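Local coordinates for protein glycerophosphoryl diester phosphodiesterase (Agrobacterium tumefaciens str. C58, PDB 3KS6) that belongs to the glycerophosphoryl diester phosphodiesterase family of TIM-barrel proteins and holds a magnesium ion among acidic side chains of its barrel strands, at residues A[35-39]-A[48-52]; A[100-106]-A[134-140]. The contacts are given in a common frame with arbitrary orientation. Residue numbers count along the deposited sequence, not the author numbering.

Along the chain the two contacts follow in series, neither nested nor crossed. Interaction 1 closes first: strand 33-40 turns back through strand 46-48, so that 48-52 lies against 35-39 across a short hairpin. Interaction 2 opens later, where strand 101-106 runs out through helix 118-128 and returns as strand 135-139, a beta-alpha-beta crossover of the barrel. Strands 33-40 and 101-106 are parallel neighbours, so the contacts share one sheet and meet directly: Phe36 O lies 2.8 Å from Glu105 N, a probable hydrogen bond, and Leu38 CD1 packs 3.5 Å from Cys104 SG. Glu35 and Asp37 of interaction 1 and Glu105 of interaction 2 bind the same magnesium ion.

Interaction 1 (A[35-39]-A[48-52]); sequences EFDLH and VHHDP. With MG (magnesium ion), chain F.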
loop_
_atom_site.group_PDB
_atom_site.type_symbol
_atom_site.label_atom_id
_atom_site.label_comp_id
_atom_site.label_asym_id
_atom_site.label_seq_id
_atom_site.Cartn_x
_atom_site.Cartn_y
_atom_site.Cartn_z
ATOM N N GLU A 35 0.283 -1.486 4.814
ATOM C CA GLU A 35 0.600 -1.306 3.404
ATOM C C GLU A 35 2.100 -1.506 3.160
ATOM O O GLU A 35 2.913 -1.060 3.954
ATOM C CB GLU A 35 0.142 0.068 2.886
ATOM C CG GLU A 35 0.201 0.165 1.328
ATOM C CD GLU A 35 1.528 0.664 0.754
ATOM O OE1 GLU A 35 2.412 1.086 1.501
ATOM O OE2 GLU A 35 1.695 0.610 -0.491
ATOM N N PHE A 36 2.454 -2.131 2.040
ATOM C CA PHE A 36 3.840 -2.327 1.657
ATOM C C PHE A 36 3.936 -2.606 0.164
ATOM O O PHE A 36 2.947 -2.974 -0.475
ATOM C CB PHE A 36 4.441 -3.500 2.466
ATOM C CG PHE A 36 3.700 -4.791 2.257
ATOM C CD1 PHE A 36 2.546 -5.049 2.989
ATOM C CD2 PHE A 36 4.103 -5.700 1.282
ATOM C CE1 PHE A 36 1.833 -6.187 2.795
ATOM C CE2 PHE A 36 3.388 -6.863 1.075
ATOM C CZ PHE A 36 2.255 -7.126 1.852
ATOM N N ASP A 37 5.146 -2.424 -0.361
ATOM C CA ASP A 37 5.457 -2.584 -1.789
ATOM C C ASP A 37 6.503 -3.708 -1.889
ATOM O O ASP A 37 7.245 -3.956 -0.957
ATOM C CB ASP A 37 6.059 -1.291 -2.339
ATOM C CG ASP A 37 5.401 -0.044 -1.773
ATOM O OD1 ASP A 37 4.257 0.294 -2.186
ATOM O OD2 ASP A 37 6.024 0.603 -0.902
ATOM N N LEU A 38 6.572 -4.360 -3.039
ATOM C CA LEU A 38 7.432 -5.533 -3.206
ATOM C C LEU A 38 8.223 -5.416 -4.487
ATOM O O LEU A 38 7.716 -4.865 -5.466
ATOM C CB LEU A 38 6.570 -6.821 -3.261
ATOM C CG LEU A 38 5.666 -7.205 -2.064
ATOM C CD1 LEU A 38 4.817 -8.488 -2.374
ATOM C CD2 LEU A 38 6.502 -7.392 -0.814
ATOM N N HIS A 39 9.448 -5.962 -4.486
ATOM C CA HIS A 39 10.316 -6.046 -5.675
ATOM C C HIS A 39 11.035 -7.392 -5.747
ATOM O O HIS A 39 11.354 -7.988 -4.708
ATOM C CB HIS A 39 11.368 -4.932 -5.639
ATOM C CG HIS A 39 10.785 -3.558 -5.686
ATOM N ND1 HIS A 39 10.507 -2.905 -6.868
ATOM C CD2 HIS A 39 10.361 -2.748 -4.692
ATOM C CE1 HIS A 39 9.967 -1.732 -6.589
ATOM N NE2 HIS A 39 9.865 -1.616 -5.278
ATOM N N VAL A 48 10.683 -6.502 0.525
ATOM C CA VAL A 48 9.724 -5.468 0.900
ATOM C C VAL A 48 10.489 -4.119 0.925
ATOM O O VAL A 48 11.348 -3.883 1.759
ATOM C CB VAL A 48 9.118 -5.748 2.291
ATOM C CG1 VAL A 48 8.082 -4.706 2.659
ATOM C CG2 VAL A 48 8.512 -7.171 2.347
ATOM N N HIS A 49 10.198 -3.265 -0.042
ATOM C CA HIS A 49 10.903 -1.986 -0.226
ATOM C C HIS A 49 10.062 -1.115 -1.117
ATOM O O HIS A 49 9.423 -1.618 -2.048
ATOM C CB HIS A 49 12.264 -2.234 -0.876
ATOM C CG HIS A 49 13.275 -1.165 -0.594
ATOM N ND1 HIS A 49 14.036 -1.167 0.551
ATOM C CD2 HIS A 49 13.670 -0.074 -1.302
ATOM C CE1 HIS A 49 14.852 -0.127 0.552
ATOM N NE2 HIS A 49 14.656 0.556 -0.560
ATOM N N HIS A 50 10.075 0.198 -0.885
ATOM C CA HIS A 50 9.274 1.080 -1.723
ATOM C C HIS A 50 9.879 1.300 -3.117
ATOM O O HIS A 50 9.294 0.862 -4.108
ATOM C CB HIS A 50 9.050 2.430 -1.026
ATOM C CG HIS A 50 8.341 3.404 -1.897
ATOM N ND1 HIS A 50 8.918 4.588 -2.315
ATOM C CD2 HIS A 50 7.135 3.329 -2.499
ATOM C CE1 HIS A 50 8.079 5.199 -3.132
ATOM N NE2 HIS A 50 6.988 4.460 -3.253
ATOM N N ASP A 51 11.050 1.951 -3.204
ATOM C CA ASP A 51 11.647 2.227 -4.516
ATOM C C ASP A 51 12.225 0.943 -5.137
ATOM O O ASP A 51 12.568 -0.004 -4.419
ATOM C CB ASP A 51 12.783 3.250 -4.421
ATOM C CG ASP A 51 12.312 4.664 -4.172
ATOM O OD1 ASP A 51 11.150 5.013 -4.457
ATOM O OD2 ASP A 51 13.163 5.428 -3.689
ATOM N N PRO A 52 12.355 0.906 -6.470
ATOM C CA PRO A 52 12.966 -0.245 -7.111
ATOM C C PRO A 52 14.476 -0.257 -6.901
ATOM O O PRO A 52 15.143 -1.200 -7.339
ATOM C CB PRO A 52 12.598 -0.061 -8.586
ATOM C CG PRO A 52 12.416 1.405 -8.752
ATOM C CD PRO A 52 11.885 1.908 -7.451
HETATM MG MG MG F . 2.933 1.793 -1.642
HETATM O O HOH W 1 4.138 2.188 0.059
HETATM O O HOH W 2 4.021 3.253 -2.667
#
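Magnesium is held here by Glu35 OE2 and Asp37 OD1, each 2.1 Å from MG, and by waters 1 and 2. Water 1 also donates to Glu35 OE1 (2.5 Å) and Asp37 OD2 (2.6 Å), tying the two carboxylates together beside the metal; Glu105 completes the protein ligands. Between the segments, the short bond is His39 NE2 to His50 O at 2.8 Å, fixed from the other side of the ring by Tyr115, which binds ND1. His49 N donates to Asp37 O at 3.2 Å, and Val48 CA adds a CA-H...O contact to the same oxygen (3.4 Å). Leu38 and Val48 form an antiparallel, non-hydrogen-bonded pair, after which 48-52 leaves strand geometry and wraps around His39: Pro52 CA sits 3.7 Å from the His39 ring centroid in a CH-pi contact over its face. His50 CD2 comes within 3.3 Å of Asp37 OD2, bringing the imidazole edge beside the metal ligand. On the apolar side, Val48 CG1 meets Phe36 CB and Val48 CG2 meets Leu38 CD2, both at 3.8 Å. Phe36 and Leu38 continue onto Cys104 of strand 101-106, while helices 88-95 and 118-128 cover this side of the TIM-barrel wall.

Interaction 2 (A[100-106]-A[134-140]); sequences VNFRCEI and RTTFSSF. With MG (magnesium ion), chain F.
Two extended, parallel strands, 101-106 and 135-139, lie side by side with their axes 4.5 Å apart at closest approach and crossing at -31°, in the register Phe102-Thr135, Arg103-Thr136, Cys104-Phe137, Glu105-Ser138. Just ahead of the first strand Val100 O accepts from Arg134 NH2, and at its first residue Asn101 OD1 accepts from Arg134 NE, both at 2.9 Å, so one guanidinium edge clamps the strand entrance. Phe102 N then binds Arg134 O (2.9 Å) and Phe102 O receives Thr136 N (2.9 Å). Arg103, with chi1 to chi3 all t, extends on the face of Thr136 and Ser138, where water 4 accepts from Arg103 NE (3.0 Å) and Ser138 OG (2.7 Å). Cys104 N donates to Thr136 O (2.8 Å) and Cys104 O accepts from Ser138 N (2.9 Å); on the opposite face its SG is 5.1 Å from the Phe137 ring centroid, an oblique sulfur-aromatic contact. Glu105 (tt) reaches MG through OE1 at 2.0 Å, while OE2 takes a bond from water 5 (2.7 Å), which accepts from Phe140 N (2.9 Å). Ile106 N binds Ser138 O (3.0 Å) and Ile106 O accepts from Ser139 OG (2.9 Å). This is the strand pair of a right-handed beta-alpha-beta unit: helix 118-128 packs over Phe102, Cys104, Thr135 and Phe137, and strands 33-40 and 156-160 flank the pair in the barrel.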
loop_
_atom_site.group_PDB
_atom_site.type_symbol
_atom_site.label_atom_id
_atom_site.label_comp_id
_atom_site.label_asym_id
_atom_site.label_seq_id
_atom_site.Cartn_x
_atom_site.Cartn_y
_atom_site.Cartn_z
ATOM N N VAL A 100 -4.374 -7.722 11.860
ATOM C CA VAL A 100 -4.111 -6.749 10.757
ATOM C C VAL A 100 -3.817 -7.504 9.455
ATOM O O VAL A 100 -3.037 -8.448 9.454
ATOM C CB VAL A 100 -2.927 -5.852 11.153
ATOM C CG1 VAL A 100 -2.538 -4.840 10.031
ATOM C CG2 VAL A 100 -3.250 -5.133 12.475
ATOM N N ASN A 101 -4.407 -7.048 8.350
ATOM C CA ASN A 101 -4.285 -7.704 7.069
ATOM C C ASN A 101 -3.424 -6.911 6.115
ATOM O O ASN A 101 -2.942 -5.854 6.476
ATOM C CB ASN A 101 -5.655 -7.976 6.524
ATOM C CG ASN A 101 -6.395 -9.005 7.358
ATOM O OD1 ASN A 101 -5.791 -9.905 7.946
ATOM N ND2 ASN A 101 -7.689 -8.872 7.413
ATOM N N PHE A 102 -3.213 -7.447 4.911
ATOM C CA PHE A 102 -2.218 -6.898 4.001
ATOM C C PHE A 102 -2.859 -6.058 2.909
ATOM O O PHE A 102 -3.903 -6.451 2.360
ATOM C CB PHE A 102 -1.488 -8.042 3.273
ATOM C CG PHE A 102 -0.347 -8.721 4.042
ATOM C CD1 PHE A 102 0.106 -8.297 5.271
ATOM C CD2 PHE A 102 0.358 -9.742 3.410
ATOM C CE1 PHE A 102 1.189 -8.912 5.892
ATOM C CE2 PHE A 102 1.458 -10.347 4.042
ATOM C CZ PHE A 102 1.847 -9.919 5.293
ATOM N N ARG A 103 -2.198 -4.945 2.578
ATOM C CA ARG A 103 -2.475 -4.137 1.399
ATOM C C ARG A 103 -1.120 -4.130 0.631
ATOM O O ARG A 103 -0.157 -3.447 1.004
ATOM C CB ARG A 103 -2.968 -2.731 1.777
ATOM C CG ARG A 103 -3.107 -1.742 0.593
ATOM C CD ARG A 103 -3.402 -0.401 1.130
ATOM N NE ARG A 103 -3.299 0.699 0.176
ATOM C CZ ARG A 103 -4.281 1.535 -0.139
ATOM N NH1 ARG A 103 -5.491 1.472 0.434
ATOM N NH2 ARG A 103 -4.009 2.522 -0.974
ATOM N N CYS A 104 -1.059 -4.947 -0.394
ATOM C CA CYS A 104 0.166 -5.207 -1.131
ATOM C C CYS A 104 0.226 -4.398 -2.424
ATOM O O CYS A 104 -0.629 -4.578 -3.274
ATOM C CB CYS A 104 0.196 -6.716 -1.450
ATOM S SG CYS A 104 1.597 -7.243 -2.445
ATOM N N GLU A 105 1.246 -3.569 -2.609
ATOM C CA GLU A 105 1.361 -2.781 -3.853
ATOM C C GLU A 105 2.359 -3.395 -4.803
ATOM O O GLU A 105 3.477 -3.706 -4.409
ATOM C CB GLU A 105 1.748 -1.316 -3.574
ATOM C CG GLU A 105 1.578 -0.439 -4.812
ATOM C CD GLU A 105 1.974 1.006 -4.597
ATOM O OE1 GLU A 105 1.997 1.479 -3.425
ATOM O OE2 GLU A 105 2.325 1.652 -5.621
ATOM N N ILE A 106 1.936 -3.549 -6.043
ATOM C CA ILE A 106 2.756 -4.047 -7.155
ATOM C C ILE A 106 3.345 -2.841 -7.889
ATOM O O ILE A 106 2.612 -2.049 -8.529
ATOM C CB ILE A 106 1.891 -4.852 -8.136
ATOM C CG1 ILE A 106 1.203 -6.008 -7.421
ATOM C CG2 ILE A 106 2.758 -5.411 -9.305
ATOM C CD1 ILE A 106 2.218 -6.978 -6.741
ATOM N N ARG A 134 -5.746 -13.014 3.113
ATOM C CA ARG A 134 -5.764 -11.799 3.904
ATOM C C ARG A 134 -5.138 -10.628 3.169
ATOM O O ARG A 134 -4.726 -9.668 3.793
ATOM C CB ARG A 134 -5.037 -12.021 5.213
ATOM C CG ARG A 134 -5.702 -13.076 6.106
ATOM C CD ARG A 134 -4.818 -13.471 7.299
ATOM N NE ARG A 134 -4.303 -12.348 8.062
ATOM C CZ ARG A 134 -3.384 -12.441 9.015
ATOM N NH1 ARG A 134 -2.867 -13.617 9.354
ATOM N NH2 ARG A 134 -2.992 -11.340 9.630
ATOM N N THR A 135 -5.095 -10.680 1.847
ATOM C CA THR A 135 -4.424 -9.631 1.082
ATOM C C THR A 135 -5.376 -8.918 0.105
ATOM O O THR A 135 -6.224 -9.555 -0.554
ATOM C CB THR A 135 -3.225 -10.211 0.284
ATOM O OG1 THR A 135 -2.285 -10.761 1.195
ATOM C CG2 THR A 135 -2.516 -9.113 -0.545
ATOM N N THR A 136 -5.244 -7.595 0.073
ATOM C CA THR A 136 -5.805 -6.727 -0.979
ATOM C C THR A 136 -4.620 -6.246 -1.802
ATOM O O THR A 136 -3.574 -5.917 -1.247
ATOM C CB THR A 136 -6.524 -5.491 -0.353
ATOM O OG1 THR A 136 -7.777 -5.909 0.200
ATOM C CG2 THR A 136 -6.767 -4.388 -1.374
ATOM N N PHE A 137 -4.779 -6.183 -3.122
ATOM C CA PHE A 137 -3.703 -5.752 -3.996
ATOM C C PHE A 137 -3.976 -4.368 -4.558
ATOM O O PHE A 137 -5.108 -4.032 -4.902
ATOM C CB PHE A 137 -3.512 -6.715 -5.181
ATOM C CG PHE A 137 -3.055 -8.084 -4.763
ATOM C CD1 PHE A 137 -1.699 -8.357 -4.621
ATOM C CD2 PHE A 137 -3.974 -9.089 -4.547
ATOM C CE1 PHE A 137 -1.276 -9.620 -4.258
ATOM C CE2 PHE A 137 -3.554 -10.372 -4.151
ATOM C CZ PHE A 137 -2.197 -10.635 -4.046
ATOM N N SER A 138 -2.911 -3.598 -4.730
ATOM C CA SER A 138 -3.041 -2.240 -5.263
ATOM C C SER A 138 -1.915 -2.006 -6.278
ATOM O O SER A 138 -0.919 -2.696 -6.235
ATOM C CB SER A 138 -2.887 -1.218 -4.146
ATOM O OG SER A 138 -1.595 -1.269 -3.558
ATOM N N SER A 139 -2.115 -1.059 -7.195
ATOM C CA SER A 139 -1.047 -0.657 -8.113
ATOM C C SER A 139 -1.438 0.622 -8.759
ATOM O O SER A 139 -2.643 0.867 -8.927
ATOM C CB SER A 139 -0.889 -1.684 -9.232
ATOM O OG SER A 139 0.235 -1.403 -10.021
ATOM N N PHE A 140 -0.448 1.443 -9.144
ATOM C CA PHE A 140 -0.734 2.596 -10.013
ATOM C C PHE A 140 -0.865 2.176 -11.481
ATOM O O PHE A 140 -1.372 2.956 -12.286
ATOM C CB PHE A 140 0.383 3.626 -9.930
ATOM C CG PHE A 140 0.348 4.473 -8.698
ATOM C CD1 PHE A 140 0.980 4.064 -7.528
ATOM C CD2 PHE A 140 -0.336 5.679 -8.685
ATOM C CE1 PHE A 140 0.966 4.853 -6.398
ATOM C CE2 PHE A 140 -0.357 6.461 -7.527
ATOM C CZ PHE A 140 0.304 6.044 -6.410
HETATM MG MG MG F . 2.933 1.793 -1.642
HETATM O O HOH W 3 -6.557 -6.483 3.304
HETATM O O HOH W 4 -0.976 0.628 -1.686
HETATM O O HOH W 5 2.167 0.794 -8.161
HETATM O O HOH W 1 4.138 2.188 0.059
HETATM O O HOH W 2 4.021 3.253 -2.667
#